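Local coordinates for protein translation elongation factor 1A (Methanosarcina mazei, PDB 3WND) that binds cysteinyl-tRNA(Cys) in its GTP-bound form and probably acts as a translation elongation factor related to SelB and EF-Tu, at residues R34-A38 against D66-P71; A22-G28 against S84-C90. One frame throughout, in Å; residues are numbered along the deposited sequence. Where two conformers were deposited one is given.

Interaction 1 (R34-A38 against D66-P71)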
loop_
_atom_site.group_PDB
_atom_site.type_symbol
_atom_site.label_atom_id
_atom_site.label_comp_id
_atom_site.label_asym_id
_atom_site.label_seq_id
_atom_site.Cartn_x
_atom_site.Cartn_y
_atom_site.Cartn_z
ATOM N N ARG A 34 3.891 -10.434 12.666
ATOM C CA ARG A 34 4.165 -9.417 11.588
ATOM C C ARG A 34 5.384 -8.572 11.931
ATOM O O ARG A 34 6.292 -8.468 11.130
ATOM C CB ARG A 34 3.025 -8.434 11.538
ATOM C CG ARG A 34 1.733 -8.930 10.980
ATOM C CD ARG A 34 0.847 -7.695 10.867
ATOM N NE ARG A 34 0.155 -7.582 12.112
ATOM C CZ ARG A 34 -0.503 -6.535 12.586
ATOM N NH1 ARG A 34 -0.573 -5.344 11.953
ATOM N NH2 ARG A 34 -1.117 -6.670 13.744
ATOM N N THR A 35 5.373 -7.909 13.090
ATOM C CA THR A 35 6.509 -7.043 13.420
ATOM C C THR A 35 7.794 -7.812 13.584
ATOM O O THR A 35 8.816 -7.377 13.044
ATOM C CB THR A 35 6.195 -6.232 14.710
ATOM O OG1 THR A 35 5.070 -5.384 14.436
ATOM C CG2 THR A 35 7.427 -5.416 15.116
ATOM N N SER A 36 7.749 -9.052 14.151
ATOM C CA SER A 36 8.987 -9.773 14.270
ATOM C C SER A 36 9.509 -10.174 12.935
ATOM O O SER A 36 10.707 -10.212 12.728
ATOM C CB SER A 36 8.710 -11.037 15.108
ATOM O OG SER A 36 8.433 -10.611 16.426
ATOM N N LEU A 37 8.593 -10.435 11.995
ATOM C CA LEU A 37 9.094 -10.854 10.650
ATOM C C LEU A 37 9.765 -9.609 9.967
ATOM O O LEU A 37 10.882 -9.736 9.403
ATOM C CB LEU A 37 7.918 -11.395 9.814
ATOM C CG LEU A 37 8.269 -11.778 8.333
ATOM C CD1 LEU A 37 9.373 -12.771 8.287
ATOM C CD2 LEU A 37 6.992 -12.188 7.561
ATOM N N ALA A 38 8.997 -8.504 9.928
ATOM C CA ALA A 38 9.471 -7.257 9.285
ATOM C C ALA A 38 10.877 -6.931 9.922
ATOM O O ALA A 38 11.856 -6.630 9.219
ATOM C CB ALA A 38 8.479 -6.083 9.520
ATOM N N ASP A 66 5.912 -2.404 7.821
ATOM C CA ASP A 66 5.069 -3.043 8.824
ATOM C C ASP A 66 3.903 -2.144 9.132
ATOM O O ASP A 66 4.104 -0.972 9.614
ATOM C CB ASP A 66 5.917 -3.293 10.084
ATOM C CG ASP A 66 5.085 -3.851 11.318
ATOM O OD1 ASP A 66 3.921 -4.274 11.201
ATOM O OD2 ASP A 66 5.695 -3.883 12.420
ATOM N N ALA A 67 2.682 -2.624 8.784
ATOM C CA ALA A 67 1.474 -1.806 9.129
ATOM C C ALA A 67 1.079 -1.994 10.608
ATOM O O ALA A 67 0.035 -2.635 10.962
ATOM C CB ALA A 67 0.296 -2.253 8.200
ATOM N N HIS A 68 1.941 -1.513 11.500
ATOM C CA HIS A 68 1.797 -1.891 12.914
ATOM C C HIS A 68 0.629 -1.324 13.628
ATOM O O HIS A 68 0.334 -1.801 14.727
ATOM C CB HIS A 68 3.120 -1.640 13.696
ATOM C CG HIS A 68 3.441 -0.169 13.850
ATOM N ND1 HIS A 68 4.370 0.509 13.054
ATOM C CD2 HIS A 68 2.796 0.790 14.574
ATOM C CE1 HIS A 68 4.376 1.785 13.378
ATOM N NE2 HIS A 68 3.445 1.986 14.326
ATOM N N SER A 69 -0.029 -0.301 13.039
ATOM C CA SER A 69 -1.214 0.312 13.622
ATOM C C SER A 69 -2.517 -0.277 13.117
ATOM O O SER A 69 -3.545 0.163 13.480
ATOM C CB SER A 69 -1.238 1.887 13.560
ATOM O OG SER A 69 -0.028 2.369 14.024
ATOM N N TYR A 70 -2.425 -1.321 12.310
ATOM C CA TYR A 70 -3.603 -2.137 11.942
ATOM C C TYR A 70 -3.533 -3.346 12.889
ATOM O O TYR A 70 -2.443 -3.929 13.055
ATOM C CB TYR A 70 -3.459 -2.528 10.448
ATOM C CG TYR A 70 -4.546 -3.474 10.050
ATOM C CD1 TYR A 70 -5.838 -2.981 9.687
ATOM C CD2 TYR A 70 -4.362 -4.854 10.230
ATOM C CE1 TYR A 70 -6.873 -3.857 9.438
ATOM C CE2 TYR A 70 -5.436 -5.755 10.000
ATOM C CZ TYR A 70 -6.647 -5.259 9.570
ATOM O OH TYR A 70 -7.696 -6.086 9.347
ATOM N N PRO A 71 -4.689 -3.801 13.435
ATOM C CA PRO A 71 -6.033 -3.467 12.996
ATOM C C PRO A 71 -6.697 -2.247 13.641
ATOM O O PRO A 71 -7.843 -1.938 13.332
ATOM C CB PRO A 71 -6.800 -4.744 13.320
ATOM C CG PRO A 71 -6.172 -5.278 14.492
ATOM C CD PRO A 71 -4.716 -5.042 14.249
#
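Asp-66, the last residue of strand 61-66, reaches to the first turn of helix 34-39. Its CB packs against the methyl of Ala-38, 3.8 Å from Ala-38 CB. With CG anti to the backbone N (chi1 174°), the carboxylate is carried past Ala-38 toward Thr-35. One branch, OD1, faces the base of Arg-34, with Asp-66 OD1 4.3 Å from Arg-34 CB. The other branch takes the hydrogen bond: Thr-35 OG1 donates to Asp-66 OD2 over 2.6 Å, meeting the syn side of the oxygen 16° out of the carboxylate plane. The Thr-35 methyl also leans on OD2. With an alanine in place of Asp-66, the Thr-35 hydroxyl would probably lose this acceptor and be free to turn. Beyond it the Arg-34 side chain bends at chi3 and turns the edge of its guanidinium to the carbonyls of the turn 67-70. In the conformer described, one of two deposited, Arg-34 NH1 donates to Tyr-70 O at 2.6 Å, in the guanidinium plane, and NH2 adds a weak bond to the same carbonyl; this grip may not hold for the other conformer. Pro-71, after a cis peptide, lays its CB over the centre of the Tyr-70 ring. Thr-35 and Arg-34 belong to the GDP site, and the bond is consistent with a P-loop threonine held by the aspartate at the DxxG position of translational GTPases, although serine here replaces its glycine.

Interaction 2 (A22-G28 against S84-C90)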
loop_
_atom_site.group_PDB
_atom_site.type_symbol
_atom_site.label_atom_id
_atom_site.label_comp_id
_atom_site.label_asym_id
_atom_site.label_seq_id
_atom_site.Cartn_x
_atom_site.Cartn_y
_atom_site.Cartn_z
ATOM N N ALA A 22 12.414 -3.691 -4.310
ATOM C CA ALA A 22 11.071 -4.243 -4.017
ATOM C C ALA A 22 10.527 -3.547 -2.793
ATOM O O ALA A 22 11.250 -3.386 -1.787
ATOM C CB ALA A 22 11.124 -5.731 -3.769
ATOM N N ASN A 23 9.264 -3.092 -2.881
ATOM C CA ASN A 23 8.629 -2.480 -1.704
ATOM C C ASN A 23 7.549 -3.443 -1.281
ATOM O O ASN A 23 6.637 -3.805 -2.069
ATOM C CB ASN A 23 8.042 -1.138 -2.094
ATOM C CG ASN A 23 9.108 -0.174 -2.525
ATOM O OD1 ASN A 23 10.166 -0.063 -1.864
ATOM N ND2 ASN A 23 8.918 0.440 -3.689
ATOM N N VAL A 24 7.694 -3.917 -0.040
ATOM C CA VAL A 24 6.889 -5.060 0.471
ATOM C C VAL A 24 6.118 -4.616 1.708
ATOM O O VAL A 24 6.653 -3.946 2.600
ATOM C CB VAL A 24 7.869 -6.258 0.786
ATOM C CG1 VAL A 24 7.057 -7.449 1.320
ATOM C CG2 VAL A 24 8.714 -6.648 -0.441
ATOM N N ALA A 25 4.829 -4.866 1.718
ATOM C CA ALA A 25 3.982 -4.643 2.895
ATOM C C ALA A 25 3.846 -5.888 3.694
ATOM O O ALA A 25 3.540 -6.949 3.168
ATOM C CB ALA A 25 2.599 -4.247 2.428
ATOM N N ILE A 26 4.143 -5.790 4.978
ATOM C CA ILE A 26 3.958 -6.979 5.884
ATOM C C ILE A 26 2.737 -6.644 6.727
ATOM O O ILE A 26 2.714 -5.630 7.479
ATOM C CB ILE A 26 5.194 -7.276 6.826
ATOM C CG1 ILE A 26 6.552 -7.332 6.070
ATOM C CG2 ILE A 26 4.893 -8.524 7.672
ATOM C CD1 ILE A 26 6.697 -8.343 4.969
ATOM N N ILE A 27 1.699 -7.474 6.563
ATOM C CA ILE A 27 0.426 -7.182 7.147
ATOM C C ILE A 27 -0.169 -8.415 7.821
ATOM O O ILE A 27 0.250 -9.594 7.576
ATOM C CB ILE A 27 -0.578 -6.632 6.068
ATOM C CG1 ILE A 27 -0.925 -7.725 5.034
ATOM C CG2 ILE A 27 -0.031 -5.312 5.392
ATOM C CD1 ILE A 27 -2.171 -7.357 4.177
ATOM N N GLY A 28 -1.197 -8.180 8.582
ATOM C CA GLY A 28 -2.062 -9.226 9.101
ATOM C C GLY A 28 -2.596 -8.953 10.472
ATOM O O GLY A 28 -2.423 -7.823 11.015
ATOM N N SER A 84 3.377 -0.145 -1.542
ATOM C CA SER A 84 4.075 -1.379 -1.794
ATOM C C SER A 84 3.638 -2.055 -3.070
ATOM O O SER A 84 2.528 -1.797 -3.604
ATOM C CB SER A 84 3.874 -2.321 -0.593
ATOM O OG SER A 84 4.399 -1.725 0.580
ATOM N N ASP A 85 4.467 -2.985 -3.566
ATOM C CA ASP A 85 4.055 -3.773 -4.728
ATOM C C ASP A 85 3.819 -5.231 -4.406
ATOM O O ASP A 85 3.244 -5.929 -5.247
ATOM C CB ASP A 85 5.119 -3.670 -5.864
ATOM C CG ASP A 85 5.095 -2.257 -6.518
ATOM O OD1 ASP A 85 4.002 -1.716 -6.844
ATOM O OD2 ASP A 85 6.157 -1.736 -6.683
ATOM N N ILE A 86 4.296 -5.677 -3.232
ATOM C CA ILE A 86 4.163 -7.091 -2.845
ATOM C C ILE A 86 3.573 -7.081 -1.443
ATOM O O ILE A 86 4.013 -6.269 -0.635
ATOM C CB ILE A 86 5.566 -7.745 -2.710
ATOM C CG1 ILE A 86 6.277 -7.760 -4.085
ATOM C CG2 ILE A 86 5.419 -9.194 -2.202
ATOM C CD1 ILE A 86 7.756 -8.202 -4.051
ATOM N N ALA A 87 2.601 -7.989 -1.199
ATOM C CA ALA A 87 1.986 -8.072 0.153
ATOM C C ALA A 87 2.363 -9.382 0.750
ATOM O O ALA A 87 2.240 -10.398 0.082
ATOM C CB ALA A 87 0.436 -7.939 0.118
ATOM N N VAL A 88 2.836 -9.355 1.989
ATOM C CA VAL A 88 3.031 -10.623 2.731
ATOM C C VAL A 88 2.002 -10.621 3.863
ATOM O O VAL A 88 2.042 -9.741 4.752
ATOM C CB VAL A 88 4.424 -10.673 3.362
ATOM C CG1 VAL A 88 4.525 -11.932 4.285
ATOM C CG2 VAL A 88 5.457 -10.719 2.216
ATOM N N LEU A 89 1.010 -11.522 3.745
ATOM C CA LEU A 89 -0.107 -11.614 4.721
ATOM C C LEU A 89 0.277 -12.654 5.741
ATOM O O LEU A 89 0.493 -13.831 5.359
ATOM C CB LEU A 89 -1.423 -11.924 4.012
ATOM C CG LEU A 89 -2.565 -12.306 4.918
ATOM C CD1 LEU A 89 -2.904 -11.099 5.883
ATOM C CD2 LEU A 89 -3.765 -12.713 4.045
ATOM N N CYS A 90 0.431 -12.220 6.964
ATOM C CA CYS A 90 0.910 -13.148 8.039
ATOM C C CYS A 90 -0.319 -13.757 8.722
ATOM O O CYS A 90 -1.164 -13.067 9.193
ATOM C CB CYS A 90 1.698 -12.321 9.064
ATOM S SG CYS A 90 3.218 -11.690 8.400
HETATM O O HOH W 1 8.470 -3.416 -5.710
HETATM O O HOH W 2 6.329 0.461 -4.759
#
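The carbonyl oxygen of Asn-23 is gripped by two successive amides where segment 84-90 joins the sheet. Asp-85 N lies 2.8 Å from Asn-23 O and tilted from the carbonyl plane, while Ile-86 N, at 3.2 Å from the same oxygen, lies in that plane. Two waters bridge the segments here: both donate to Asp-85 OD2, one accepting from Asn-23 N and the other from Asn-23 ND2, which also bonds to Gly-252 O; Asn-185 adds a further bond to Asp-85 OD2. From there the strands run parallel, their axes 26° apart. Ala-25 N bonds to Ile-86 O, Val-88 N meets Ala-25 O at 2.8 Å in an almost straight bond (177°), Ile-27 N bonds to Val-88 O, and Cys-90 N closes on Ile-27 O at 2.7 Å. On one face Val-24 lies across both Ile-86 and Val-88. Its CG1, anti to the backbone N (chi1 180°), touches Val-88 CG2 at 3.7 Å, and its CG2 rests against Ile-86 CB. Ile-86 is in turn covered by helix 167-187. On the other face Ile-27 CG1 crosses Leu-89, 4.0 Å from Leu-89 CD1, beneath helix 98-109. Ala-25 CB, on that same face, packs 3.6 Å from Ser-84 OG, which is bonded to Ala-80 O. This is the central parallel pair of the alpha/beta G domain of GTPases, with strand 21-28 leading straight into the P-loop.

In the fold
The centres of interactions 1 and 2 lie about 10 Å apart, and strand 21-28 connects them. It pairs with 86-91 on one flank and with 61-66 on the other, and at its end the chain passes through the P-loop into helix 34-39. Segment 66-71 leaves strand 61-66 beside it: Ala-67 N is 3.3 Å from Ile-26 O, a probable hydrogen bond, and Tyr-70 CD2 packs 3.6 Å from Gly-28 O. Only interaction 1 holds residues of the GDP site, which is empty in this model: segment 34-38 contributes Arg-34, Thr-35 and Ser-36. Interaction 2 neighbours it, with the side chain of Cys-90 about 4 Å from that of Ser-32.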